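Local coordinates for protein type II restriction enzyme BsoBI (Geobacillus stearothermophilus, PDB 1DC1) that recognises the double-stranded DNA sequence 5'-CYCGRG-3' as a homodimer and cleaves it after the first C, at residues L86-D89 against D90-S94; A260-R263 against I264-K267. All blocks are in the same frame, centred on the assembly; numbering follows the deposited sequence. Where two conformers were deposited one is given.

Interaction 1: L86-D89 against D90-S94; sequences LTED and DKKES
T87 and D90 form a capping box at the start of helix 88-103. T87 is the N-cap. Its OG1 accepts from D90 N at 3.1 Å. The threonine hydroxyl stands between its own backbone N and carbonyl carbon (chi1 67°), which turns it toward the first turn of the helix. The D90 carboxylate accepts in turn: T87 N donates to D90 OD2 at 3.1 Å. This bond is nearly straight but meets the carboxylate from above its plane. D90 OD1 makes a salt bridge with R25 of the second subunit, so one carboxylate serves both the cap and the dimer.

Backbone bonds then start the helix, K91 N to T87 O, K92 N to E88 O and E93 N to D89 O.

L86, just before the cap, packs against the first turn: L86 CB lies 3.7 Å from D90 CB and also meets K91 CG. I29 of the second subunit packs on both L86 and D90.

On the exposed side, the E88 and K92 side chains run alongside each other, one turn apart. E88 OE2 makes a salt bridge with K92 NZ at 3.3 Å.

Round the start of the turn, a water accepts from K91 NZ at 2.9 Å and donates to L86 O at 3.0 Å.

Interaction 2: A260-R263 against I264-K267; sequences ALTR and IRNK
L261 and I264 carry the apolar part of this turn of helix 247-270. Their side chains lie alongside each other and point the same way. L261 CD2 meets I264 CD1 at 4.1 Å. Both rest on E240 of strand 235-242, and I264 also touches L238 there. I264 CG1, set beside its own backbone N (chi1 -73°), lies 3.4 Å from A260 O of the preceding turn.

The main-chain bonds are those of a regular alpha-helix. I264 N donates to A260 O at 3.1 Å, and R265 N to L261 O at 3.0 Å. N266 N and K267 N continue the series to T262 O and R263 O. The four carbonyls thus each hold an amide one turn further on.

The polar contacts lie round T262. Its OG1 sits beside the backbone N (chi1 -60°) and bonds back to N258 O. In the conformer given for R265, one of two deposited, a bend at chi3 (-52°) carries the guanidinium back toward T262. R265 NH2 then lies 2.7 Å from T262 OG1, and the hydroxyl is oblique to the guanidinium plane. This approach rests on one conformer and is doubtful. The other branch, T262 CG2, lies beside the N266 side chain, 3.6 Å from N266 ND2.

R263 serves the dimer instead. Its chain is extended from CG to NE. NH2 makes a salt bridge with E291 of the second subunit, and NH1 makes one with D251 of that subunit.

The helix is the connection of a beta-alpha-beta unit, strand 235-242, helix 247-270 and strand 276-281, in a PDDEXK-type nuclease fold. A260 packs on E240, a predicted catalytic magnesium ligand, so this turn lies against the probable active site.

In the fold
Along the chain, interaction 1 comes first and interaction 2 follows. They neither nest nor cross. Each joins adjacent segments and closes only a helical turn. Residues 86-94 span the N-terminal end of helix 88-103, on the surface and far from the centre of the chain. Neighbours there are helix 69-75 and the second subunit. Helix 110-152 and most of the mixed sheet then intervene. Residues 260-267 sit in helix 247-270, which links two parallel strands of that sheet. The centres of interaction 1 and interaction 2 are about 41 Å apart. The nearest atoms of interactions 1 and 2 are about 25 Å apart. Both contacts touch the second subunit, in regions well apart in the chain.

Interaction 1: L86-D89 against D90-S94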
loop_
_atom_site.group_PDB
_atom_site.type_symbol
_atom_site.label_atom_id
_atom_site.label_comp_id
_atom_site.label_asym_id
_atom_site.label_seq_id
_atom_site.Cartn_x
_atom_site.Cartn_y
_atom_site.Cartn_z
ATOM N N LEU D 86 15.497 2.896 -15.248
ATOM C CA LEU D 86 16.863 2.486 -15.579
ATOM C C LEU D 86 17.238 2.695 -17.059
ATOM O O LEU D 86 16.404 2.531 -17.958
ATOM C CB LEU D 86 17.080 0.998 -15.217
ATOM C CG LEU D 86 16.826 0.507 -13.775
ATOM C CD1 LEU D 86 17.560 -0.798 -13.510
ATOM C CD2 LEU D 86 17.296 1.527 -12.780
ATOM N N THR D 87 18.506 3.060 -17.285
ATOM C CA THR D 87 19.048 3.220 -18.638
ATOM C C THR D 87 19.423 1.795 -19.118
ATOM O O THR D 87 19.490 0.851 -18.313
ATOM C CB THR D 87 20.357 4.065 -18.605
ATOM O OG1 THR D 87 21.390 3.340 -17.918
ATOM C CG2 THR D 87 20.155 5.352 -17.845
ATOM N N GLU D 88 19.692 1.626 -20.409
ATOM C CA GLU D 88 20.086 0.309 -20.904
ATOM C C GLU D 88 21.300 -0.229 -20.124
ATOM O O GLU D 88 21.376 -1.415 -19.802
ATOM C CB GLU D 88 20.442 0.389 -22.401
ATOM C CG GLU D 88 20.830 -0.974 -22.969
ATOM C CD GLU D 88 21.079 -0.969 -24.467
ATOM O OE1 GLU D 88 20.591 -0.090 -25.209
ATOM O OE2 GLU D 88 21.779 -1.880 -24.909
ATOM N N ASP D 89 22.245 0.668 -19.828
ATOM C CA ASP D 89 23.477 0.359 -19.098
ATOM C C ASP D 89 23.183 -0.165 -17.708
ATOM O O ASP D 89 23.829 -1.102 -17.226
ATOM C CB ASP D 89 24.376 1.619 -18.883
ATOM C CG ASP D 89 24.958 2.208 -20.188
ATOM O OD1 ASP D 89 25.070 1.486 -21.236
ATOM O OD2 ASP D 89 25.317 3.422 -20.141
ATOM N N ASP D 90 22.238 0.483 -17.036
ATOM C CA ASP D 90 21.877 0.094 -15.683
ATOM C C ASP D 90 21.339 -1.318 -15.743
ATOM O O ASP D 90 21.679 -2.152 -14.903
ATOM C CB ASP D 90 20.792 1.000 -15.125
ATOM C CG ASP D 90 21.252 2.412 -14.858
ATOM O OD1 ASP D 90 22.446 2.664 -14.614
ATOM O OD2 ASP D 90 20.359 3.279 -14.863
ATOM N N LYS D 91 20.489 -1.571 -16.739
ATOM C CA LYS D 91 19.892 -2.884 -16.913
ATOM C C LYS D 91 20.949 -3.980 -17.160
ATOM O O LYS D 91 20.934 -5.032 -16.511
ATOM C CB LYS D 91 18.894 -2.819 -18.071
ATOM C CG LYS D 91 17.793 -1.799 -17.885
ATOM C CD LYS D 91 16.768 -1.945 -18.990
ATOM C CE LYS D 91 15.739 -0.895 -18.879
ATOM N NZ LYS D 91 15.064 -0.729 -20.171
ATOM N N LYS D 92 21.862 -3.723 -18.092
ATOM C CA LYS D 92 22.927 -4.672 -18.398
ATOM C C LYS D 92 23.782 -4.886 -17.162
ATOM O O LYS D 92 24.172 -6.008 -16.844
ATOM C CB LYS D 92 23.721 -4.168 -19.589
ATOM C CG LYS D 92 22.825 -4.198 -20.825
ATOM C CD LYS D 92 23.583 -4.481 -22.082
ATOM C CE LYS D 92 22.647 -4.377 -23.261
ATOM N NZ LYS D 92 23.430 -4.651 -24.480
ATOM N N GLU D 93 24.007 -3.816 -16.418
ATOM C CA GLU D 93 24.793 -3.929 -15.226
ATOM C C GLU D 93 24.089 -4.818 -14.199
ATOM O O GLU D 93 24.717 -5.646 -13.567
ATOM C CB GLU D 93 25.015 -2.549 -14.684
ATOM C CG GLU D 93 26.397 -2.304 -14.231
ATOM C CD GLU D 93 26.462 -1.023 -13.429
ATOM O OE1 GLU D 93 26.300 0.074 -14.054
ATOM O OE2 GLU D 93 26.657 -1.130 -12.184
ATOM N N SER D 94 22.790 -4.640 -14.046
ATOM C CA SER D 94 22.027 -5.444 -13.105
ATOM C C SER D 94 22.136 -6.920 -13.493
ATOM O O SER D 94 22.278 -7.781 -12.637
ATOM C CB SER D 94 20.520 -5.045 -13.126
ATOM O OG SER D 94 19.816 -5.569 -11.995
HETATM O O HOH W 1 13.841 1.688 -19.197
#

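Interaction 2: A260-R263 against I264-K267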
loop_
_atom_site.group_PDB
_atom_site.type_symbol
_atom_site.label_atom_id
_atom_site.label_comp_id
_atom_site.label_asym_id
_atom_site.label_seq_id
_atom_site.Cartn_x
_atom_site.Cartn_y
_atom_site.Cartn_z
ATOM N N ALA D 260 -9.122 12.124 -0.237
ATOM C CA ALA D 260 -9.709 12.169 -1.576
ATOM C C ALA D 260 -11.102 12.819 -1.524
ATOM O O ALA D 260 -11.428 13.674 -2.348
ATOM C CB ALA D 260 -9.803 10.779 -2.170
ATOM N N LEU D 261 -11.920 12.433 -0.552
ATOM C CA LEU D 261 -13.255 12.996 -0.472
ATOM C C LEU D 261 -13.231 14.467 -0.050
ATOM O O LEU D 261 -14.082 15.222 -0.469
ATOM C CB LEU D 261 -14.119 12.126 0.444
ATOM C CG LEU D 261 -14.377 10.731 -0.145
ATOM C CD1 LEU D 261 -14.794 9.791 0.972
ATOM C CD2 LEU D 261 -15.483 10.757 -1.233
ATOM N N THR D 262 -12.237 14.872 0.734
ATOM C CA THR D 262 -12.099 16.245 1.144
ATOM C C THR D 262 -11.641 17.103 -0.068
ATOM O O THR D 262 -12.108 18.225 -0.261
ATOM C CB THR D 262 -11.141 16.327 2.313
ATOM O OG1 THR D 262 -11.672 15.533 3.404
ATOM C CG2 THR D 262 -10.972 17.769 2.725
ATOM N N ARG D 263 -10.757 16.579 -0.903
ATOM C CA ARG D 263 -10.363 17.310 -2.104
ATOM C C ARG D 263 -11.662 17.581 -2.900
ATOM O O ARG D 263 -11.880 18.680 -3.388
ATOM C CB ARG D 263 -9.416 16.457 -2.967
ATOM C CG ARG D 263 -7.971 16.503 -2.495
ATOM C CD ARG D 263 -7.088 15.450 -3.172
ATOM N NE ARG D 263 -5.642 15.580 -2.862
ATOM C CZ ARG D 263 -4.690 14.780 -3.377
ATOM N NH1 ARG D 263 -5.014 13.802 -4.205
ATOM N NH2 ARG D 263 -3.401 14.974 -3.116
ATOM N N ILE D 264 -12.519 16.552 -3.015
ATOM C CA ILE D 264 -13.783 16.632 -3.760
ATOM C C ILE D 264 -14.716 17.711 -3.215
ATOM O O ILE D 264 -15.144 18.606 -3.955
ATOM C CB ILE D 264 -14.533 15.267 -3.768
ATOM C CG1 ILE D 264 -13.817 14.290 -4.705
ATOM C CG2 ILE D 264 -15.987 15.459 -4.242
ATOM C CD1 ILE D 264 -14.264 12.778 -4.566
ATOM N N ARG D 265 -15.005 17.619 -1.929
ATOM C CA ARG D 265 -15.863 18.562 -1.242
ATOM C C ARG D 265 -15.342 19.976 -1.333
ATOM O O ARG D 265 -16.129 20.899 -1.554
ATOM C CB ARG D 265 -15.992 18.169 0.218
ATOM C CG ARG D 265 -17.096 17.204 0.454
ATOM C CD ARG D 265 -17.215 16.825 1.927
ATOM N NE ARG D 265 -15.979 16.366 2.563
ATOM C CZ ARG D 265 -15.225 17.108 3.371
ATOM N NH1 ARG D 265 -15.563 18.358 3.650
ATOM N NH2 ARG D 265 -14.142 16.591 3.923
ATOM N N ASN D 266 -14.030 20.139 -1.171
ATOM C CA ASN D 266 -13.402 21.447 -1.224
ATOM C C ASN D 266 -13.568 22.079 -2.607
ATOM O O ASN D 266 -14.100 23.191 -2.726
ATOM C CB ASN D 266 -11.907 21.335 -0.864
ATOM C CG ASN D 266 -11.658 21.207 0.669
ATOM O OD1 ASN D 266 -12.563 21.395 1.491
ATOM N ND2 ASN D 266 -10.421 20.888 1.038
ATOM N N LYS D 267 -13.143 21.364 -3.642
ATOM C CA LYS D 267 -13.229 21.883 -4.988
ATOM C C LYS D 267 -14.677 22.169 -5.420
ATOM O O LYS D 267 -14.983 23.225 -6.005
ATOM C CB LYS D 267 -12.576 20.892 -5.931
ATOM C CG LYS D 267 -11.081 20.948 -5.844
ATOM C CD LYS D 267 -10.618 22.375 -6.092
ATOM C CE LYS D 267 -9.117 22.448 -6.174
ATOM N NZ LYS D 267 -8.707 23.287 -7.340
#